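Cow rumen GH26 endo-mannanase (Metagenome, PDB 6UEH) probably hydrolyses internal beta-1,4-linkages of mannans such as galactomannan, using a family 26 catalytic domain that carries a CBM6-type accessory domain. Local coordinates at residues Y28-K33 against A68-K73; G75-I80 against D86-V91. All blocks are in the same frame, centred on the assembly; numbering follows the deposited sequence.

Interaction 1: Y28-K33 against A68-K73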
loop_
_atom_site.group_PDB
_atom_site.type_symbol
_atom_site.label_atom_id
_atom_site.label_comp_id
_atom_site.label_asym_id
_atom_site.label_seq_id
_atom_site.Cartn_x
_atom_site.Cartn_y
_atom_site.Cartn_z
ATOM N N TYR A 28 22.201 -31.563 -17.804
ATOM C CA TYR A 28 23.269 -32.553 -17.853
ATOM C C TYR A 28 22.710 -33.967 -17.681
ATOM O O TYR A 28 22.129 -34.515 -18.618
ATOM C CB TYR A 28 24.344 -32.225 -16.816
ATOM C CG TYR A 28 25.060 -30.937 -17.162
ATOM C CD1 TYR A 28 26.079 -30.920 -18.103
ATOM C CD2 TYR A 28 24.688 -29.732 -16.578
ATOM C CE1 TYR A 28 26.725 -29.743 -18.439
ATOM C CE2 TYR A 28 25.328 -28.551 -16.906
ATOM C CZ TYR A 28 26.345 -28.562 -17.837
ATOM O OH TYR A 28 26.986 -27.390 -18.167
ATOM N N ASP A 29 22.868 -34.560 -16.503
ATOM C CA ASP A 29 22.444 -35.947 -16.317
ATOM C C ASP A 29 21.020 -36.085 -15.780
ATOM O O ASP A 29 20.513 -37.198 -15.637
ATOM C CB ASP A 29 23.414 -36.677 -15.387
ATOM C CG ASP A 29 24.632 -37.209 -16.118
ATOM O OD1 ASP A 29 24.536 -37.451 -17.340
ATOM O OD2 ASP A 29 25.684 -37.388 -15.469
ATOM N N THR A 30 20.372 -34.965 -15.487
ATOM C CA THR A 30 19.035 -35.014 -14.905
ATOM C C THR A 30 17.973 -34.482 -15.861
ATOM O O THR A 30 17.952 -33.297 -16.195
ATOM C CB THR A 30 18.971 -34.229 -13.583
ATOM O OG1 THR A 30 19.880 -34.815 -12.642
ATOM C CG2 THR A 30 17.565 -34.270 -13.007
ATOM N N LYS A 31 17.095 -35.379 -16.296
ATOM C CA LYS A 31 15.986 -35.022 -17.170
ATOM C C LYS A 31 14.905 -34.265 -16.413
ATOM O O LYS A 31 14.548 -34.632 -15.294
ATOM C CB LYS A 31 15.379 -36.279 -17.803
ATOM C CG LYS A 31 16.089 -36.774 -19.052
ATOM C CD LYS A 31 15.682 -35.955 -20.265
ATOM C CE LYS A 31 16.249 -36.537 -21.552
ATOM N NZ LYS A 31 15.795 -35.767 -22.744
ATOM N N ILE A 32 14.394 -33.202 -17.022
ATOM C CA ILE A 32 13.157 -32.597 -16.558
ATOM C C ILE A 32 12.031 -33.538 -16.963
ATOM O O ILE A 32 11.950 -33.946 -18.121
ATOM C CB ILE A 32 12.922 -31.194 -17.160
ATOM C CG1 ILE A 32 14.117 -30.276 -16.879
ATOM C CG2 ILE A 32 11.629 -30.592 -16.622
ATOM C CD1 ILE A 32 14.448 -30.131 -15.399
ATOM N N LYS A 33 11.176 -33.900 -16.013
ATOM C CA LYS A 33 10.121 -34.868 -16.291
ATOM C C LYS A 33 9.081 -34.296 -17.252
ATOM O O LYS A 33 8.868 -33.086 -17.309
ATOM C CB LYS A 33 9.458 -35.322 -14.992
ATOM C CG LYS A 33 10.398 -36.082 -14.065
ATOM C CD LYS A 33 9.709 -36.486 -12.774
ATOM C CE LYS A 33 10.669 -37.201 -11.839
ATOM N NZ LYS A 33 10.024 -37.538 -10.538
ATOM N N ALA A 68 11.138 -25.097 -15.387
ATOM C CA ALA A 68 11.501 -26.065 -14.370
ATOM C C ALA A 68 12.619 -25.456 -13.538
ATOM O O ALA A 68 13.264 -24.500 -13.965
ATOM C CB ALA A 68 11.936 -27.382 -14.990
ATOM N N GLN A 69 12.841 -26.001 -12.350
ATOM C CA GLN A 69 13.864 -25.475 -11.456
ATOM C C GLN A 69 14.245 -26.559 -10.457
ATOM O O GLN A 69 13.487 -26.850 -9.532
ATOM C CB GLN A 69 13.357 -24.216 -10.745
ATOM C CG GLN A 69 14.430 -23.408 -10.030
ATOM C CD GLN A 69 14.806 -24.000 -8.686
ATOM O OE1 GLN A 69 15.948 -24.403 -8.473
ATOM N NE2 GLN A 69 13.844 -24.055 -7.772
ATOM N N ILE A 70 15.415 -27.161 -10.652
ATOM C CA ILE A 70 15.787 -28.333 -9.868
ATOM C C ILE A 70 17.063 -28.155 -9.044
ATOM O O ILE A 70 17.574 -29.119 -8.481
ATOM C CB ILE A 70 15.975 -29.570 -10.773
ATOM C CG1 ILE A 70 17.095 -29.324 -11.787
ATOM C CG2 ILE A 70 14.674 -29.917 -11.480
ATOM C CD1 ILE A 70 17.477 -30.556 -12.586
ATOM N N LEU A 71 17.576 -26.932 -8.962
ATOM C CA LEU A 71 18.783 -26.697 -8.172
ATOM C C LEU A 71 18.469 -26.547 -6.681
ATOM O O LEU A 71 19.183 -27.080 -5.829
ATOM C CB LEU A 71 19.526 -25.459 -8.678
ATOM C CG LEU A 71 20.897 -25.240 -8.038
ATOM C CD1 LEU A 71 21.798 -26.438 -8.309
ATOM C CD2 LEU A 71 21.538 -23.947 -8.534
ATOM N N ASP A 72 17.394 -25.827 -6.371
ATOM C CA ASP A 72 17.025 -25.555 -4.984
ATOM C C ASP A 72 15.650 -26.120 -4.636
ATOM O O ASP A 72 14.644 -25.727 -5.228
ATOM C CB ASP A 72 17.041 -24.047 -4.712
ATOM C CG ASP A 72 18.424 -23.438 -4.864
ATOM O OD1 ASP A 72 19.417 -24.115 -4.528
ATOM O OD2 ASP A 72 18.516 -22.278 -5.317
ATOM N N LYS A 73 15.614 -27.038 -3.673
ATOM C CA LYS A 73 14.357 -27.626 -3.208
ATOM C C LYS A 73 13.426 -26.573 -2.607
ATOM O O LYS A 73 12.202 -26.697 -2.680
ATOM C CB LYS A 73 14.619 -28.719 -2.167
ATOM C CG LYS A 73 15.561 -29.828 -2.610
ATOM C CD LYS A 73 14.938 -30.732 -3.662
ATOM C CE LYS A 73 15.848 -31.921 -3.949
ATOM N NZ LYS A 73 15.346 -32.782 -5.055
#
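I32 and T30 of the loop between strands 10-13 and 42-44 pack against A68 and I70, where strand 59-69 ends, at one end of the CBM6-type beta-sandwich. The cross-contact is purely apolar, with no hydrogen bond between the two segments. I32 carries most of it and straddles the methyl of A68: its CG2 branch approaches A68 CB to 3.6 Å, while CD1 at the end of the other branch lies 3.7 Å from A68 CB. With CG1 beside its own backbone N (chi1 -55°) and a second bend at chi2, I32 swings CD1 back to I70 CG2 at 3.9 Å, so a single side chain bridges two residues of 68-73. E124 and W97, from strands 123-132 and 97-107, touch both I32 and A68 and tie the loop to the sheet. Replacing I32 by an alanine is likely to open a gap beside the A68 methyl and cost I70 CG2 its contact with CD1, so that the T30-I70 contact alone would be left between the two segments.

Nearer the surface, the T30 and I70 side chains run alongside each other head to tail, and T30 offers its methyl. I70 has CG1 flanked by its own N and C atoms (chi1 61°), which sends the extended CD1 arm out to T30 CG2 at 3.7 Å.

Polar bonding stays inside 68-73, on the turn that follows the strand. Q69 points away from the loop and clasps D72 with both ends of its amide. Q69 NE2 donates to D72 O at 3.1 Å, close to the amide plane. Completing the clasp, D72 N donates to a lone pair of Q69 OE1 in the carbonyl plane, at 2.9 Å and with an N-H...O angle of 167°.

Interaction 2: G75-I80 against D86-V91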
loop_
_atom_site.group_PDB
_atom_site.type_symbol
_atom_site.label_atom_id
_atom_site.label_comp_id
_atom_site.label_asym_id
_atom_site.label_seq_id
_atom_site.Cartn_x
_atom_site.Cartn_y
_atom_site.Cartn_z
ATOM N N GLY A 75 13.137 -23.469 -3.513
ATOM C CA GLY A 75 12.831 -22.415 -4.464
ATOM C C GLY A 75 14.036 -21.536 -4.744
ATOM O O GLY A 75 14.967 -21.477 -3.944
ATOM N N ARG A 76 14.019 -20.845 -5.880
ATOM C CA ARG A 76 15.153 -20.021 -6.285
ATOM C C ARG A 76 14.697 -18.735 -6.962
ATOM O O ARG A 76 13.862 -18.761 -7.864
ATOM C CB ARG A 76 16.077 -20.809 -7.218
ATOM C CG ARG A 76 17.368 -20.088 -7.584
ATOM C CD ARG A 76 18.333 -21.017 -8.320
ATOM N NE ARG A 76 19.607 -20.364 -8.615
ATOM C CZ ARG A 76 20.655 -20.362 -7.796
ATOM N NH1 ARG A 76 20.585 -20.981 -6.627
ATOM N NH2 ARG A 76 21.773 -19.738 -8.147
ATOM N N LEU A 77 15.254 -17.612 -6.518
ATOM C CA LEU A 77 14.924 -16.311 -7.086
ATOM C C LEU A 77 15.245 -16.248 -8.579
ATOM O O LEU A 77 16.305 -16.691 -9.016
ATOM C CB LEU A 77 15.675 -15.199 -6.347
ATOM C CG LEU A 77 15.338 -13.768 -6.772
ATOM C CD1 LEU A 77 13.931 -13.400 -6.329
ATOM C CD2 LEU A 77 16.359 -12.776 -6.231
ATOM N N GLN A 78 14.313 -15.710 -9.358
ATOM C CA GLN A 78 14.539 -15.490 -10.779
ATOM C C GLN A 78 14.188 -14.049 -11.122
ATOM O O GLN A 78 13.477 -13.380 -10.369
ATOM C CB GLN A 78 13.713 -16.460 -11.626
ATOM C CG GLN A 78 14.011 -17.925 -11.362
ATOM C CD GLN A 78 15.446 -18.295 -11.670
ATOM O OE1 GLN A 78 16.028 -17.817 -12.644
ATOM N NE2 GLN A 78 16.027 -19.149 -10.833
ATOM N N THR A 79 14.682 -13.574 -12.259
ATOM C CA THR A 79 14.466 -12.188 -12.646
ATOM C C THR A 79 14.026 -12.052 -14.096
ATOM O O THR A 79 14.753 -12.431 -15.015
ATOM C CB THR A 79 15.738 -11.347 -12.431
ATOM O OG1 THR A 79 16.047 -11.297 -11.033
ATOM C CG2 THR A 79 15.538 -9.928 -12.953
ATOM N N ILE A 80 12.826 -11.517 -14.295
ATOM C CA ILE A 80 12.390 -11.142 -15.631
ATOM C C ILE A 80 12.610 -9.643 -15.782
ATOM O O ILE A 80 12.463 -8.881 -14.825
ATOM C CB ILE A 80 10.912 -11.525 -15.903
ATOM C CG1 ILE A 80 10.563 -11.295 -17.380
ATOM C CG2 ILE A 80 9.963 -10.775 -14.969
ATOM C CD1 ILE A 80 9.214 -11.849 -17.788
ATOM N N ASP A 86 13.886 -4.427 -13.850
ATOM C CA ASP A 86 13.876 -5.807 -13.365
ATOM C C ASP A 86 12.678 -6.110 -12.467
ATOM O O ASP A 86 12.257 -5.270 -11.668
ATOM C CB ASP A 86 15.158 -6.121 -12.587
ATOM C CG ASP A 86 16.401 -6.082 -13.451
ATOM O OD1 ASP A 86 16.275 -6.065 -14.693
ATOM O OD2 ASP A 86 17.510 -6.080 -12.878
ATOM N N TYR A 87 12.150 -7.324 -12.596
ATOM C CA TYR A 87 11.097 -7.813 -11.715
ATOM C C TYR A 87 11.492 -9.180 -11.164
ATOM O O TYR A 87 11.818 -10.088 -11.930
ATOM C CB TYR A 87 9.766 -7.905 -12.456
ATOM C CG TYR A 87 9.405 -6.656 -13.227
ATOM C CD1 TYR A 87 8.796 -5.578 -12.597
ATOM C CD2 TYR A 87 9.665 -6.559 -14.590
ATOM C CE1 TYR A 87 8.460 -4.433 -13.300
ATOM C CE2 TYR A 87 9.330 -5.419 -15.303
ATOM C CZ TYR A 87 8.727 -4.359 -14.652
ATOM O OH TYR A 87 8.393 -3.221 -15.352
ATOM N N GLN A 88 11.456 -9.323 -9.843
ATOM C CA GLN A 88 11.937 -10.540 -9.188
ATOM C C GLN A 88 10.815 -11.507 -8.812
ATOM O O GLN A 88 9.774 -11.101 -8.291
ATOM C CB GLN A 88 12.742 -10.187 -7.931
ATOM C CG GLN A 88 14.110 -9.575 -8.205
ATOM C CD GLN A 88 14.036 -8.106 -8.572
ATOM O OE1 GLN A 88 13.127 -7.392 -8.148
ATOM N NE2 GLN A 88 14.999 -7.645 -9.365
ATOM N N TYR A 89 11.049 -12.791 -9.070
ATOM C CA TYR A 89 10.094 -13.844 -8.735
ATOM C C TYR A 89 10.808 -15.061 -8.159
ATOM O O TYR A 89 11.890 -15.433 -8.617
ATOM C CB TYR A 89 9.280 -14.252 -9.971
ATOM C CG TYR A 89 8.345 -13.173 -10.460
ATOM C CD1 TYR A 89 8.782 -12.192 -11.341
ATOM C CD2 TYR A 89 7.024 -13.131 -10.036
ATOM C CE1 TYR A 89 7.932 -11.198 -11.784
ATOM C CE2 TYR A 89 6.164 -12.142 -10.473
ATOM C CZ TYR A 89 6.624 -11.178 -11.347
ATOM O OH TYR A 89 5.773 -10.190 -11.783
ATOM N N THR A 90 10.201 -15.681 -7.154
ATOM C CA THR A 90 10.727 -16.924 -6.604
ATOM C C THR A 90 10.067 -18.125 -7.272
ATOM O O THR A 90 8.867 -18.359 -7.104
ATOM C CB THR A 90 10.511 -17.014 -5.086
ATOM O OG1 THR A 90 11.155 -15.909 -4.441
ATOM C CG2 THR A 90 11.088 -18.319 -4.548
ATOM N N VAL A 91 10.849 -18.879 -8.037
ATOM C CA VAL A 91 10.345 -20.080 -8.692
ATOM C C VAL A 91 10.597 -21.295 -7.807
ATOM O O VAL A 91 11.746 -21.611 -7.492
ATOM C CB VAL A 91 10.996 -20.297 -10.072
ATOM C CG1 VAL A 91 10.562 -21.630 -10.668
ATOM C CG2 VAL A 91 10.641 -19.154 -11.006
#
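Q78 and V91 pack across the antiparallel hairpin of strands 76-82 and 85-94, Q78 CG lying 3.6 Å from V91 CG2. They share a face of the CBM6 sheet with R76, I80, Y87 and Y89. With I80 CG1 anti to the backbone N (chi1 -172°), CG2 takes the position flanked by N and C, and this methyl meets Y89 CE1 at 3.8 Å as well as Y87 CB. I80, Y89 and V91 also touch F63, F100 and F102 of the facing sheet, forming part of the sandwich interior. Q78 NE2 and R76 NE both turn to G121 O, while R76 NH1 forms a salt bridge with D72 OD2 and NH2 bonds to Y120 O.

L77, T79, Q88 and T90 occupy the other face. L77 slants over Q88 and brings CD1 within 3.8 Å of Q88 CB. T79 and Q88 extend together in one direction; T79 OG1 itself is hydrogen-bonded to I119 O. The T79 methyl, CG2, reaches D86 CB at 3.8 Å.

Beneath the side chains, three hydrogen-bonded pairs, R76-V91, Q78-Y89 and I80-Y87, supply six N-H...O bonds. Y89 N to Q78 O is almost straight, at 2.8 Å and 176°. Backbone amides thus fix the register and apolar parts of I80, Y89 and V91 close the inner face, while R76 and Q78 on that face, and T79 on the other, send their polar ends to partners outside the hairpin.

Overall arrangement
Both interactions belong to the CBM6-type domain, with centres about 17 Å apart, but they hold different elements. Interaction 1 fastens a long loop to the end of strand 59-69, in one sheet of the sandwich; interaction 2 pairs neighbouring strands in the other. Both are partly buried: I32 and A68 lie inside and T30 is exposed in the first, whereas Q78, T79, I80 and V91 are buried and Q88 and T90 exposed in the second. The first relies on a few methyl contacts at one end of the domain; the second adds regular backbone bonding and buries 541 Å² against 176 Å². They meet where Q69 NE2 makes a weak bond to V91 O.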